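Local coordinates for protein particle-associated glycoside hydrolase (Acinetobacter phage Fri1, PDB 6C72) that probably depolymerises the capsular polysaccharide of Acinetobacter baumannii, as a trimeric phage tailspike that helps the virus enter its host, at residues Ala524-Ala528 against Ser573-Phe577; Pro472-Gly476 against Phe486-Ile490. One frame throughout, in Å; residues are numbered along the deposited sequence.

Contact 1 of 2, residues Ala524-Ala528 against Ser573-Phe577. With ZN (zinc ion), chain L.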
# COMPACT_ATOMS: atom_id res chain seq x y z
N ALA A 524 56.65 21.69 -24.04
CA ALA A 524 56.96 20.76 -25.11
C ALA A 524 55.81 19.80 -25.41
O ALA A 524 56.03 18.73 -26.00
CB ALA A 524 58.23 19.98 -24.78
N GLY A 525 54.60 20.13 -24.99
CA GLY A 525 53.47 19.28 -25.29
C GLY A 525 53.03 19.41 -26.73
O GLY A 525 53.49 20.27 -27.48
N SER A 526 52.08 18.57 -27.10
CA SER A 526 51.63 18.56 -28.48
C SER A 526 50.85 19.82 -28.82
O SER A 526 50.16 20.39 -27.98
CB SER A 526 50.79 17.31 -28.73
OG SER A 526 49.85 17.16 -27.71
N LYS A 527 51.01 20.28 -30.06
CA LYS A 527 50.25 21.41 -30.58
C LYS A 527 49.81 21.07 -31.99
O LYS A 527 50.64 21.03 -32.90
CB LYS A 527 51.06 22.71 -30.57
CG LYS A 527 51.17 23.40 -29.22
CD LYS A 527 52.49 23.09 -28.60
CE LYS A 527 52.67 23.74 -27.24
NZ LYS A 527 53.98 23.23 -26.73
N ALA A 528 48.52 20.86 -32.17
CA ALA A 528 48.00 20.48 -33.47
C ALA A 528 46.50 20.69 -33.47
O ALA A 528 45.84 20.55 -32.44
CB ALA A 528 48.33 19.02 -33.81
N SER A 573 57.90 13.99 -26.24
CA SER A 573 57.22 14.79 -25.23
C SER A 573 55.86 15.28 -25.71
O SER A 573 54.98 15.54 -24.90
CB SER A 573 58.09 15.98 -24.83
OG SER A 573 58.27 16.87 -25.92
N ALA A 574 55.67 15.38 -27.02
CA ALA A 574 54.40 15.82 -27.58
C ALA A 574 53.66 14.59 -28.08
O ALA A 574 53.67 14.24 -29.26
CB ALA A 574 54.64 16.85 -28.68
N ASN A 575 52.97 13.93 -27.14
CA ASN A 575 52.42 12.60 -27.39
C ASN A 575 50.92 12.46 -27.21
O ASN A 575 50.35 11.48 -27.70
CB ASN A 575 53.10 11.57 -26.47
CG ASN A 575 52.97 11.94 -25.02
OD1 ASN A 575 53.16 13.09 -24.66
ND2 ASN A 575 52.55 10.98 -24.20
N THR A 576 50.26 13.36 -26.47
CA THR A 576 48.85 13.17 -26.15
C THR A 576 47.97 13.90 -27.16
O THR A 576 47.98 15.13 -27.22
CB THR A 576 48.54 13.65 -24.74
OG1 THR A 576 49.40 12.98 -23.81
CG2 THR A 576 47.10 13.34 -24.41
N PHE A 577 47.18 13.14 -27.91
CA PHE A 577 46.30 13.71 -28.92
C PHE A 577 44.88 13.19 -28.72
O PHE A 577 44.68 12.05 -28.30
CB PHE A 577 46.80 13.37 -30.33
CG PHE A 577 48.11 14.04 -30.68
CD1 PHE A 577 49.33 13.48 -30.30
CD2 PHE A 577 48.12 15.23 -31.40
CE1 PHE A 577 50.53 14.09 -30.62
CE2 PHE A 577 49.30 15.86 -31.74
CZ PHE A 577 50.52 15.28 -31.35
ZN ZN L . 53.11 14.49 -23.07
O HOH W 1 52.21 13.26 -21.33
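S526 and F577 form the tight part of this contact. CB of S526 sits over one face of the F577 ring, 3.3 Å from its CZ. The methyl of A528 meets the same ring at its edge, A528 CB lying 3.9 Å from F577 CE2. S526 OG lies between its backbone N and carbonyl carbon (chi1 47°). This puts OG over the ring centre and lets it donate to T576 O at 2.8 Å. It reaches that carbonyl from above its plane, 36° out of it. CB of A574 packs on the S526 backbone, 3.5 Å from S526 N. On the A524 side the packing is sparser. There S573 OG donates to A524 O at 2.9 Å, between two partly exposed residues. K527 points away; its NZ donates to G525 O and forms a salt bridge to D537 of the second subunit. On the zinc side N575 is partly exposed. Its OD1 binds the ion at 2.1 Å, and D519 and a water bind it too. With OD1 on zinc and ND2 on N494, the amide's orientation is set. Two serine-to-carbonyl bonds thus tie loop 524-528 to the start of strand 576-585 and the turn before it, and N575 joins that turn to an oxygen-liganded zinc.

Contact 2 of 2, residues Pro472-Gly476 against Phe486-Ile490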
# COMPACT_ATOMS: atom_id res chain seq x y z
N PRO A 472 27.66 11.27 -23.32
CA PRO A 472 27.53 9.90 -23.81
C PRO A 472 28.79 9.46 -24.56
O PRO A 472 29.65 10.28 -24.89
CB PRO A 472 26.32 9.99 -24.76
CG PRO A 472 26.41 11.41 -25.30
CD PRO A 472 26.95 12.25 -24.16
N ASP A 473 28.90 8.16 -24.79
CA ASP A 473 30.02 7.62 -25.55
C ASP A 473 29.83 7.66 -27.06
O ASP A 473 30.78 7.37 -27.79
CB ASP A 473 30.31 6.17 -25.13
CG ASP A 473 30.85 6.07 -23.72
OD1 ASP A 473 31.15 7.11 -23.10
OD2 ASP A 473 30.98 4.93 -23.22
N ILE A 474 28.65 8.01 -27.53
CA ILE A 474 28.40 8.24 -28.94
C ILE A 474 27.32 9.30 -29.04
O ILE A 474 26.43 9.38 -28.18
CB ILE A 474 28.00 6.94 -29.69
CG1 ILE A 474 27.80 7.22 -31.18
CG2 ILE A 474 26.74 6.35 -29.10
CD1 ILE A 474 27.65 5.96 -32.01
N SER A 475 27.41 10.15 -30.05
CA SER A 475 26.51 11.28 -30.15
C SER A 475 26.12 11.50 -31.60
O SER A 475 26.84 11.11 -32.52
CB SER A 475 27.18 12.54 -29.58
OG SER A 475 26.30 13.64 -29.62
N GLY A 476 25.00 12.18 -31.80
CA GLY A 476 24.67 12.56 -33.17
C GLY A 476 23.19 12.82 -33.37
O GLY A 476 22.47 13.18 -32.44
N PHE A 486 24.33 10.92 -38.61
CA PHE A 486 25.55 11.59 -38.18
C PHE A 486 25.90 11.04 -36.81
O PHE A 486 25.14 11.20 -35.86
CB PHE A 486 25.36 13.11 -38.15
CG PHE A 486 26.55 13.86 -37.64
CD1 PHE A 486 26.69 14.10 -36.29
CD2 PHE A 486 27.51 14.34 -38.50
CE1 PHE A 486 27.77 14.80 -35.80
CE2 PHE A 486 28.61 15.04 -38.03
CZ PHE A 486 28.74 15.27 -36.68
N ASN A 487 27.03 10.35 -36.71
CA ASN A 487 27.51 9.78 -35.45
C ASN A 487 28.93 10.23 -35.20
O ASN A 487 29.76 10.24 -36.12
CB ASN A 487 27.46 8.26 -35.43
CG ASN A 487 26.06 7.73 -35.28
OD1 ASN A 487 25.57 7.60 -34.15
ND2 ASN A 487 25.39 7.44 -36.40
N THR A 488 29.21 10.57 -33.96
CA THR A 488 30.52 11.05 -33.58
C THR A 488 31.02 10.27 -32.37
O THR A 488 30.26 10.02 -31.43
CB THR A 488 30.48 12.58 -33.35
OG1 THR A 488 31.74 13.05 -32.88
CG2 THR A 488 29.43 12.94 -32.33
N GLU A 489 32.28 9.83 -32.43
CA GLU A 489 32.98 9.19 -31.32
C GLU A 489 34.34 9.85 -31.15
O GLU A 489 34.84 10.53 -32.05
CB GLU A 489 33.15 7.68 -31.53
CG GLU A 489 31.88 6.86 -31.40
CD GLU A 489 32.11 5.38 -31.67
OE1 GLU A 489 32.89 5.05 -32.59
OE2 GLU A 489 31.49 4.55 -30.97
N ILE A 490 34.96 9.61 -30.00
CA ILE A 490 36.19 10.31 -29.64
C ILE A 490 37.07 9.40 -28.79
O ILE A 490 36.58 8.66 -27.92
CB ILE A 490 35.84 11.63 -28.92
CG1 ILE A 490 37.04 12.58 -28.88
CG2 ILE A 490 35.26 11.37 -27.53
CD1 ILE A 490 36.67 14.01 -28.40
O HOH W 2 33.24 8.26 -27.85
O HOH W 3 32.41 5.26 -28.50
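S475 O is gripped by the strand opposite. T488 N donates to it at 2.8 Å, in the carbonyl plane. N487 CA adds a weaker CA-H contact, 3.3 Å from S475 O. The return bond runs from S475 N to T488 O at 3.2 Å, so this is an antiparallel hydrogen-bonded pair. Next to it, G476 and N487 form a non-hydrogen-bonded pair. G476 has no side chain, and its CA comes within 3.1 Å of F486 O. On the face of S475 and T488 the side chains touch, S475 CB lying 3.6 Å from T488 CG2. With chi1 176° the T488 hydroxyl turns to V581 O, and CG2 is left facing S475. The I474 side chain crosses that of N487, I474 CD1 lying 3.4 Å from N487 OD1. On the D473 side of I474 the chains part, and two waters bridge them. One links D473 O to E489 OE2, the other D473 O to I490 N. E489 forms a salt bridge with K592. D473 pairs with K478 of the second subunit, and F486 makes a cation-pi contact with K580 of the third. This is the paired base of a beta hairpin whose first strand is outermost in its antiparallel sheet within this chain.

Both contacts belong to the C-terminal domain, which follows the long run of parallel strands. Contact 2 closes before contact 1 opens. Their centres are 24 Å apart, and their nearest atoms about 8 Å apart, without touching. One six-stranded antiparallel sheet joins them. Contact 2 pairs its outermost strand within the chain, 475-478, with 485-494. Contact 1 brings the loop before strand 528-536 onto the start of 576-585. Strands 485-494 and 576-585 are neighbours. Contact 2 thus starts the sheet, and contact 1 gathers loops at a zinc-bearing end. Both reach the second subunit, so both lie at the trimer interface.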